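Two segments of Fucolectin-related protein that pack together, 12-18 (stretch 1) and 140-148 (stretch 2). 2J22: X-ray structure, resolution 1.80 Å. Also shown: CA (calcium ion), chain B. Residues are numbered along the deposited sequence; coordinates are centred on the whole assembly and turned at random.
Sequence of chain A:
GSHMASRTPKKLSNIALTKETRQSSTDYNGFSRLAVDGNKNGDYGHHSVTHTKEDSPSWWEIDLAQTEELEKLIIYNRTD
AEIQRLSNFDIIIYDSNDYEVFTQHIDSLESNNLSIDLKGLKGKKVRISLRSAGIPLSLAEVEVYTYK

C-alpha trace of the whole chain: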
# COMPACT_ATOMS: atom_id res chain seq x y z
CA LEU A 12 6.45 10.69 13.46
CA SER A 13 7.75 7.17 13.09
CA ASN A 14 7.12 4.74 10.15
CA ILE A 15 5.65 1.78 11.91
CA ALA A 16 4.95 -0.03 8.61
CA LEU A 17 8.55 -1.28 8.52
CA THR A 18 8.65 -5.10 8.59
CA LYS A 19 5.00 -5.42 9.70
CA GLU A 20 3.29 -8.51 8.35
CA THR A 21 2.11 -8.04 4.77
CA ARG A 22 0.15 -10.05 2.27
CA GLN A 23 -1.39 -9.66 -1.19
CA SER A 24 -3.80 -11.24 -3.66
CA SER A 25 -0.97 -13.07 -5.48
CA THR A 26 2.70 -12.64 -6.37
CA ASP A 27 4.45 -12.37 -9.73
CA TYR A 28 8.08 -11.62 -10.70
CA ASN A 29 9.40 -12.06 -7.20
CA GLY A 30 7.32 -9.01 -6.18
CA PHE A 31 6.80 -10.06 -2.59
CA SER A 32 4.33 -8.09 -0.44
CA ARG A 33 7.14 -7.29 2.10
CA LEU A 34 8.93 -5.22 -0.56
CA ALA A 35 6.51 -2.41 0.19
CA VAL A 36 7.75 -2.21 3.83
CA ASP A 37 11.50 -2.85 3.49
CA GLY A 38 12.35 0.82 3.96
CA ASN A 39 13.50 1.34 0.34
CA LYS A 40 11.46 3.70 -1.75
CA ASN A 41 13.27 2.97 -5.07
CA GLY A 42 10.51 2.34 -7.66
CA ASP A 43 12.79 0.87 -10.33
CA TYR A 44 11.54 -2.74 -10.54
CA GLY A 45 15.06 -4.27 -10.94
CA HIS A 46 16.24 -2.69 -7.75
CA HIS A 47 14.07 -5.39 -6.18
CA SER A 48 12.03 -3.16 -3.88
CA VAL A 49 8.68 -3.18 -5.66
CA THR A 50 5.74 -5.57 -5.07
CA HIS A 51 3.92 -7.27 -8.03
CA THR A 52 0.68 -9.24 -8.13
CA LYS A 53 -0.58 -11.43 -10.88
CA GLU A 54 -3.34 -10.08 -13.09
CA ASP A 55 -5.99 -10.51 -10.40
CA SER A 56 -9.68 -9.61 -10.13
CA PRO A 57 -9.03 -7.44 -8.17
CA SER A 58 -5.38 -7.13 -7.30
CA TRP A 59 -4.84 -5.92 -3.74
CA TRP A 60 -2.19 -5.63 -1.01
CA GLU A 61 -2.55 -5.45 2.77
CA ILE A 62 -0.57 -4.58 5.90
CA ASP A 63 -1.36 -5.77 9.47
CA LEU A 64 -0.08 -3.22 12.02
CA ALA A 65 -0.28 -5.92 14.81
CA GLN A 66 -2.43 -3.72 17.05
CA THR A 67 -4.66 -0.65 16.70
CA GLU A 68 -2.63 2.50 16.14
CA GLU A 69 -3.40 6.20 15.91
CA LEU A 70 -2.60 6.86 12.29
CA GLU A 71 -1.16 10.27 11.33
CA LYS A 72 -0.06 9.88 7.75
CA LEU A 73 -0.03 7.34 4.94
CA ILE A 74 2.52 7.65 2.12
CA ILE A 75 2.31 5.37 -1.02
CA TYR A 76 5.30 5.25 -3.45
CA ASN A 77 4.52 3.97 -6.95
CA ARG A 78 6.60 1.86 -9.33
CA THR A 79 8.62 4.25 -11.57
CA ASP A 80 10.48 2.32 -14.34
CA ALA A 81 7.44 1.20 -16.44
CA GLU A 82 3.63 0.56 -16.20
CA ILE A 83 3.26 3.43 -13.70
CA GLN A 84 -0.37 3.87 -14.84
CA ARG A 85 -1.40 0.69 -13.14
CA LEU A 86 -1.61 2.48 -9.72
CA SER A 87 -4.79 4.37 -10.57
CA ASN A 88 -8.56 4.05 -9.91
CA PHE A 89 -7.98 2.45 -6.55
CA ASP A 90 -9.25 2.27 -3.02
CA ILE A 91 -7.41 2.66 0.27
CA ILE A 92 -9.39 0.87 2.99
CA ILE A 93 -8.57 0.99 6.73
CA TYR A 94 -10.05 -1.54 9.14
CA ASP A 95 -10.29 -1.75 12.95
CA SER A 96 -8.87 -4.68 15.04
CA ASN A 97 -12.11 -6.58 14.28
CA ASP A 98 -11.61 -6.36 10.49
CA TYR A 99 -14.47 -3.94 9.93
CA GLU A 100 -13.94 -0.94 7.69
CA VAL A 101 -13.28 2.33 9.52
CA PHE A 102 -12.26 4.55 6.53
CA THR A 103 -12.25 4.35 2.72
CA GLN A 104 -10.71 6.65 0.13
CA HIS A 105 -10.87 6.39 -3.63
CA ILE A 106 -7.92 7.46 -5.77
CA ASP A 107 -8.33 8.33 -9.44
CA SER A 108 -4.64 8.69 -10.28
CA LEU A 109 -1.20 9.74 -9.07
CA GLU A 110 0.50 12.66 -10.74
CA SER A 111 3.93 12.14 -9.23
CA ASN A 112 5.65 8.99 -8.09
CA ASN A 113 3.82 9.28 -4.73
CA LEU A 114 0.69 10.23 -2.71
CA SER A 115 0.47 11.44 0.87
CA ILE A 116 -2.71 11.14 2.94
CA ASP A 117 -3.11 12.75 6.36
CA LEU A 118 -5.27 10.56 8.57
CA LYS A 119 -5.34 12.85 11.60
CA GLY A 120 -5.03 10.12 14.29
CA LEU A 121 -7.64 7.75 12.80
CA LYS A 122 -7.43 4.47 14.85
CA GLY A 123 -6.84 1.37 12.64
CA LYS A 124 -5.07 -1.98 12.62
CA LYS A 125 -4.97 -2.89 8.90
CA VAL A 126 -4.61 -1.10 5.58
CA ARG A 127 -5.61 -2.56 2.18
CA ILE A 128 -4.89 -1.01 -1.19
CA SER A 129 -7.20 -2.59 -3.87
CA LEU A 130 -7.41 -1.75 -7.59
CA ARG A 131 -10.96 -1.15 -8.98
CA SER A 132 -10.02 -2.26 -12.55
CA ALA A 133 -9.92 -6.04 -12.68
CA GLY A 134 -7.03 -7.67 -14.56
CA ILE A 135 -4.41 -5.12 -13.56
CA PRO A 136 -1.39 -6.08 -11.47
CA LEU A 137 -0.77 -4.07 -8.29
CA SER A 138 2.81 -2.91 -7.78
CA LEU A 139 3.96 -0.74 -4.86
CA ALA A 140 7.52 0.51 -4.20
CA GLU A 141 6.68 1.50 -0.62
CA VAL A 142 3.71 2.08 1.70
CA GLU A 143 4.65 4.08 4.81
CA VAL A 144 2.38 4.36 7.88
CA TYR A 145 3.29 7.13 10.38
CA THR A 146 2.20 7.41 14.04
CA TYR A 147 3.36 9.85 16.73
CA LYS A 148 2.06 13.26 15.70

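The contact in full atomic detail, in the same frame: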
# COMPACT_ATOMS: atom_id res chain seq x y z
N LEU A 12 7.04 11.74 14.33
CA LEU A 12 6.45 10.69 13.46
C LEU A 12 7.42 9.56 13.29
O LEU A 12 8.59 9.80 12.98
CB LEU A 12 6.08 11.24 12.08
CG LEU A 12 4.93 12.24 12.08
CD1 LEU A 12 4.70 12.80 10.70
CD2 LEU A 12 3.63 11.62 12.67
N SER A 13 6.94 8.32 13.48
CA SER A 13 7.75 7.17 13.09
C SER A 13 6.99 6.26 12.08
O SER A 13 5.74 6.20 12.10
CB SER A 13 8.26 6.44 14.34
OG SER A 13 7.87 5.08 14.37
N ASN A 14 7.74 5.62 11.17
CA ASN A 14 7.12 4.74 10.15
C ASN A 14 6.95 3.37 10.72
O ASN A 14 7.86 2.52 10.67
CB ASN A 14 7.95 4.71 8.88
CG ASN A 14 7.30 3.91 7.80
OD1 ASN A 14 6.14 3.52 7.92
ND2 ASN A 14 8.07 3.59 6.77
N ILE A 15 5.81 3.12 11.34
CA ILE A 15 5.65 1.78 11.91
C ILE A 15 5.31 0.70 10.90
O ILE A 15 5.25 -0.47 11.28
CB ILE A 15 4.59 1.78 13.02
CG1 ILE A 15 3.25 2.25 12.43
CG2 ILE A 15 5.09 2.61 14.20
CD1 ILE A 15 2.03 1.69 13.26
N ALA A 16 5.11 1.04 9.63
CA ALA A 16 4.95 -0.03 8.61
C ALA A 16 6.12 -1.02 8.54
O ALA A 16 5.93 -2.21 8.20
CB ALA A 16 4.71 0.59 7.20
N LEU A 17 7.33 -0.50 8.74
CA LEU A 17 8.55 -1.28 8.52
C LEU A 17 8.51 -2.69 9.12
O LEU A 17 8.36 -2.86 10.35
CB LEU A 17 9.79 -0.53 9.02
CG LEU A 17 9.98 0.82 8.30
CD1 LEU A 17 10.95 1.75 9.04
CD2 LEU A 17 10.45 0.51 6.88
N THR A 18 8.59 -3.67 8.23
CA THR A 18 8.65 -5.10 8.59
C THR A 18 7.38 -5.67 9.25
O THR A 18 7.37 -6.82 9.71
CB THR A 18 9.88 -5.42 9.48
OG1 THR A 18 9.55 -5.11 10.85
CG2 THR A 18 11.05 -4.51 9.18
N ALA A 140 6.13 0.39 -4.68
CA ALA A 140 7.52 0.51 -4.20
C ALA A 140 7.62 0.59 -2.67
O ALA A 140 8.57 0.04 -2.07
CB ALA A 140 8.19 1.78 -4.80
N GLU A 141 6.70 1.33 -2.04
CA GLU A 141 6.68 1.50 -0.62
C GLU A 141 5.32 2.06 -0.14
O GLU A 141 4.66 2.94 -0.77
CB GLU A 141 7.90 2.36 -0.14
CG GLU A 141 8.15 2.32 1.36
CD GLU A 141 8.96 1.10 1.79
OE1 GLU A 141 9.25 0.24 0.96
OE2 GLU A 141 9.29 1.04 2.98
N VAL A 142 4.90 1.54 0.99
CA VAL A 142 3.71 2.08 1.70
C VAL A 142 4.21 2.41 3.11
O VAL A 142 4.66 1.57 3.82
CB VAL A 142 2.53 1.01 1.79
CG1 VAL A 142 1.34 1.51 2.67
CG2 VAL A 142 2.04 0.56 0.39
N GLU A 143 4.20 3.66 3.48
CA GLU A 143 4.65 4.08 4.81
C GLU A 143 3.46 4.53 5.67
O GLU A 143 2.59 5.28 5.22
CB GLU A 143 5.67 5.21 4.64
CG GLU A 143 6.88 4.79 3.77
CD GLU A 143 7.89 5.91 3.60
OE1 GLU A 143 7.48 7.06 3.78
OE2 GLU A 143 9.08 5.63 3.34
N VAL A 144 3.46 4.07 6.92
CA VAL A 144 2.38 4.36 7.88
C VAL A 144 2.99 4.99 9.16
O VAL A 144 3.68 4.32 9.94
CB VAL A 144 1.55 3.13 8.26
CG1 VAL A 144 0.38 3.49 9.23
CG2 VAL A 144 1.01 2.36 6.99
N TYR A 145 2.73 6.27 9.33
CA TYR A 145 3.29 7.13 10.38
C TYR A 145 2.35 7.29 11.61
O TYR A 145 1.16 7.59 11.46
CB TYR A 145 3.55 8.50 9.78
CG TYR A 145 4.69 8.43 8.80
CD1 TYR A 145 6.01 8.50 9.25
CD2 TYR A 145 4.47 8.25 7.42
CE1 TYR A 145 7.10 8.41 8.36
CE2 TYR A 145 5.56 8.19 6.51
CZ TYR A 145 6.85 8.25 7.00
OH TYR A 145 7.95 8.12 6.18
N THR A 146 2.90 7.06 12.80
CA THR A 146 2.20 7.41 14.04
C THR A 146 3.14 8.33 14.82
O THR A 146 4.32 8.45 14.49
CB THR A 146 1.86 6.15 14.91
OG1 THR A 146 3.08 5.59 15.43
CG2 THR A 146 1.23 5.04 14.08
N TYR A 147 2.61 8.93 15.88
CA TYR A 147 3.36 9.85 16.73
C TYR A 147 2.48 11.08 16.75
O TYR A 147 1.41 11.08 17.38
N LYS A 148 2.89 12.11 16.02
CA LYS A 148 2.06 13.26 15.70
C LYS A 148 3.00 14.25 15.05
O LYS A 148 4.22 14.15 15.27
CA CA B . 10.30 -0.91 -1.09
O HOH W 1 7.42 1.24 4.88

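Residues near the two ends of the chain meet in a short antiparallel pairing, with Ser-13 and Asn-14 lying beside the strand that ends at Thr-146. Ser-13 and Thr-146 form the hydrogen-bonded pair: Ser-13 N donates to Thr-146 O (2.8 Å) and Thr-146 N to Ser-13 O (3.0 Å), so both residues spend their backbone polar groups on each other. The same carbonyls also receive CA-H contacts, Tyr-145 CA to Ser-13 O at 3.1 Å and Leu-12 CA to Thr-146 O at 3.3 Å. Beyond Asn-14 the first stretch leaves strand geometry, and a side chain continues the ladder: Asn-14 OD1 accepts from Val-144 N (2.9 Å) and, within its own stretch, from Ala-16 N (3.2 Å). Val-144 O takes a weak bond from Ile-15 N (2.8 Å). Asn-14 ND2 donates to a water (3.1 Å to its O), which in turn donates to Glu-141 OE2 (2.7 Å) and Val-142 O (3.0 Å). Glu-141 OE1 and Ala-140 O instead bind calcium, 2.6 and 2.2 Å from CA. Tyr-145 OH donates to Glu-143 OE1 (2.7 Å), while its ring packs against Leu-12 CB (CD1, 3.9 Å) and Asn-14 CB (CE1, 3.8 Å). Apolar contacts fill in elsewhere: Ile-15 CD1 meets Thr-146 CG2 (3.5 Å), and Ala-16 CB meets Val-144 CG2 (4.1 Å).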